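Local coordinates for protein techylectin-5A (PDB 1JC9) that agglutinates bacteria and human erythrocytes in innate immunity by recognising acetyl group-containing substances on their surfaces, at residues Y139-D144 / A155-F160. Residues are numbered along the deposited sequence; the frame is centred on the assembly and turned at random.
Sequences YMIRFD and AIYQDF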
loop_
_atom_site.group_PDB
_atom_site.type_symbol
_atom_site.label_atom_id
_atom_site.label_comp_id
_atom_site.label_asym_id
_atom_site.label_seq_id
_atom_site.Cartn_x
_atom_site.Cartn_y
_atom_site.Cartn_z
ATOM N N TYR A 139 6.663 -11.227 -5.952
ATOM C CA TYR A 139 7.124 -10.058 -5.212
ATOM C C TYR A 139 6.936 -10.156 -3.711
ATOM O O TYR A 139 6.114 -10.927 -3.216
ATOM C CB TYR A 139 6.369 -8.797 -5.658
ATOM C CG TYR A 139 6.694 -8.293 -7.037
ATOM C CD1 TYR A 139 6.080 -8.833 -8.166
ATOM C CD2 TYR A 139 7.625 -7.275 -7.215
ATOM C CE1 TYR A 139 6.391 -8.364 -9.443
ATOM C CE2 TYR A 139 7.945 -6.804 -8.478
ATOM C CZ TYR A 139 7.328 -7.350 -9.587
ATOM O OH TYR A 139 7.663 -6.880 -10.830
ATOM N N MET A 140 7.716 -9.357 -2.992
ATOM C CA MET A 140 7.583 -9.259 -1.548
ATOM C C MET A 140 7.177 -7.802 -1.359
ATOM O O MET A 140 7.521 -6.950 -2.184
ATOM C CB MET A 140 8.906 -9.546 -0.825
ATOM C CG MET A 140 10.057 -8.615 -1.164
ATOM S SD MET A 140 11.480 -8.901 -0.070
ATOM C CE MET A 140 11.755 -10.647 -0.318
ATOM N N ILE A 141 6.418 -7.512 -0.312
ATOM C CA ILE A 141 6.008 -6.141 -0.067
ATOM C C ILE A 141 6.677 -5.648 1.204
ATOM O O ILE A 141 6.816 -6.387 2.174
ATOM C CB ILE A 141 4.461 -6.009 0.069
ATOM C CG1 ILE A 141 4.089 -4.552 0.351
ATOM C CG2 ILE A 141 3.941 -6.904 1.182
ATOM C CD1 ILE A 141 2.602 -4.281 0.316
ATOM N N ARG A 142 7.119 -4.398 1.185
ATOM C CA ARG A 142 7.755 -3.819 2.355
ATOM C C ARG A 142 6.978 -2.594 2.821
ATOM O O ARG A 142 6.582 -1.760 2.008
ATOM C CB ARG A 142 9.204 -3.423 2.038
ATOM C CG ARG A 142 9.880 -2.644 3.159
ATOM C CD ARG A 142 11.368 -2.376 2.897
ATOM N NE ARG A 142 11.886 -1.433 3.887
ATOM C CZ ARG A 142 12.894 -1.680 4.716
ATOM N NH1 ARG A 142 13.519 -2.848 4.684
ATOM N NH2 ARG A 142 13.264 -0.758 5.593
ATOM N N PHE A 143 6.744 -2.506 4.129
ATOM C CA PHE A 143 6.054 -1.364 4.718
ATOM C C PHE A 143 7.091 -0.539 5.476
ATOM O O PHE A 143 7.791 -1.066 6.334
ATOM C CB PHE A 143 4.981 -1.797 5.732
ATOM C CG PHE A 143 3.779 -2.474 5.122
ATOM C CD1 PHE A 143 3.786 -3.842 4.860
ATOM C CD2 PHE A 143 2.626 -1.744 4.841
ATOM C CE1 PHE A 143 2.662 -4.476 4.333
ATOM C CE2 PHE A 143 1.499 -2.368 4.312
ATOM C CZ PHE A 143 1.516 -3.736 4.059
ATOM N N ASP A 144 7.207 0.743 5.146
ATOM C CA ASP A 144 8.127 1.618 5.854
ATOM C C ASP A 144 7.270 2.601 6.639
ATOM O O ASP A 144 6.498 3.364 6.058
ATOM C CB ASP A 144 9.053 2.352 4.879
ATOM C CG ASP A 144 10.209 1.483 4.420
ATOM O OD1 ASP A 144 10.870 0.874 5.284
ATOM O OD2 ASP A 144 10.465 1.404 3.202
ATOM N N ALA A 155 8.208 -3.687 7.963
ATOM C CA ALA A 155 7.649 -5.031 7.965
ATOM C C ALA A 155 7.749 -5.531 6.534
ATOM O O ALA A 155 7.503 -4.782 5.586
ATOM C CB ALA A 155 6.199 -5.004 8.410
ATOM N N ILE A 156 8.130 -6.789 6.386
ATOM C CA ILE A 156 8.270 -7.405 5.080
ATOM C C ILE A 156 7.347 -8.614 5.032
ATOM O O ILE A 156 7.236 -9.345 6.012
ATOM C CB ILE A 156 9.716 -7.922 4.846
ATOM C CG1 ILE A 156 10.732 -6.792 5.037
ATOM C CG2 ILE A 156 9.834 -8.532 3.450
ATOM C CD1 ILE A 156 10.717 -5.759 3.952
ATOM N N TYR A 157 6.678 -8.806 3.900
ATOM C CA TYR A 157 5.812 -9.961 3.711
ATOM C C TYR A 157 6.168 -10.556 2.357
ATOM O O TYR A 157 6.150 -9.855 1.338
ATOM C CB TYR A 157 4.329 -9.573 3.704
ATOM C CG TYR A 157 3.811 -9.116 5.038
ATOM C CD1 TYR A 157 3.965 -7.797 5.451
ATOM C CD2 TYR A 157 3.201 -10.016 5.912
ATOM C CE1 TYR A 157 3.528 -7.381 6.704
ATOM C CE2 TYR A 157 2.764 -9.613 7.171
ATOM C CZ TYR A 157 2.931 -8.295 7.559
ATOM O OH TYR A 157 2.505 -7.889 8.805
ATOM N N GLN A 158 6.506 -11.839 2.344
ATOM C CA GLN A 158 6.843 -12.497 1.091
ATOM C C GLN A 158 5.582 -12.888 0.337
ATOM O O GLN A 158 4.478 -12.858 0.884
ATOM C CB GLN A 158 7.667 -13.757 1.341
ATOM C CG GLN A 158 9.069 -13.499 1.834
ATOM C CD GLN A 158 9.944 -14.733 1.720
ATOM O OE1 GLN A 158 10.293 -15.157 0.615
ATOM N NE2 GLN A 158 10.290 -15.326 2.861
ATOM N N ASP A 159 5.764 -13.245 -0.930
ATOM C CA ASP A 159 4.674 -13.694 -1.781
ATOM C C ASP A 159 3.441 -12.809 -1.705
ATOM O O ASP A 159 2.355 -13.269 -1.353
ATOM C CB ASP A 159 4.301 -15.134 -1.413
ATOM C CG ASP A 159 5.518 -16.041 -1.298
ATOM O OD1 ASP A 159 6.452 -15.892 -2.114
ATOM O OD2 ASP A 159 5.542 -16.911 -0.398
ATOM N N PHE A 160 3.616 -11.538 -2.048
ATOM C CA PHE A 160 2.523 -10.574 -2.032
ATOM C C PHE A 160 1.885 -10.442 -3.411
ATOM O O PHE A 160 2.580 -10.235 -4.408
ATOM C CB PHE A 160 3.047 -9.200 -1.598
ATOM C CG PHE A 160 2.088 -8.068 -1.863
ATOM C CD1 PHE A 160 0.870 -7.999 -1.198
ATOM C CD2 PHE A 160 2.397 -7.083 -2.798
ATOM C CE1 PHE A 160 -0.030 -6.968 -1.457
ATOM C CE2 PHE A 160 1.505 -6.046 -3.067
ATOM C CZ PHE A 160 0.283 -5.989 -2.392
HETATM O O HOH W 1 3.756 -11.621 -6.370
#
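Ile141 lies against the Phe160 ring, its CD1 3.9 Å from the ring centroid and only 11° off the normal, a CH-pi contact squarely over one face. CG1 sits anti to the backbone N (chi1 179°), while the other branch, CG2, lies between the Tyr157 and Phe160 side chains, with Ile141 CG2 3.7 Å from Tyr157 CB. Farther along the same face of the sheet, Phe143 and Tyr157 meet rim to rim, CE1 of Phe143 3.7 Å from CD1 of Tyr157 with the ring planes at 84°, and neither covers the other's face. Phe184 packs edge-to-face with both rings, and its backbone N, together with Asn182 OD1, hydrogen-bonds Tyr157 OH.

On the other face of the sheet, Ile156 swings CD1 onto the aliphatic part of Arg142, 3.3 Å from CG, a tight approach; its CG2 faces Met140 SD at 3.9 Å. The Arg142 chain is extended as far as NE, and NE and NH2 both meet Asp144 OD1 side-on in a salt bridge, while Lys258 pairs with OD2.

Paired backbone hydrogen bonds join Ile141 to Tyr157 and Phe143 to Ala155. Beyond the corner at Gln158 and Asp159, Phe160 N reaches Tyr139 O at 2.8 Å, and a water links Tyr139 N to Phe160 O. This is an antiparallel beta hairpin, strands 139-146 and 152-162, built into the central sheet of the fibrinogen C-terminal domain beside strand 250-261.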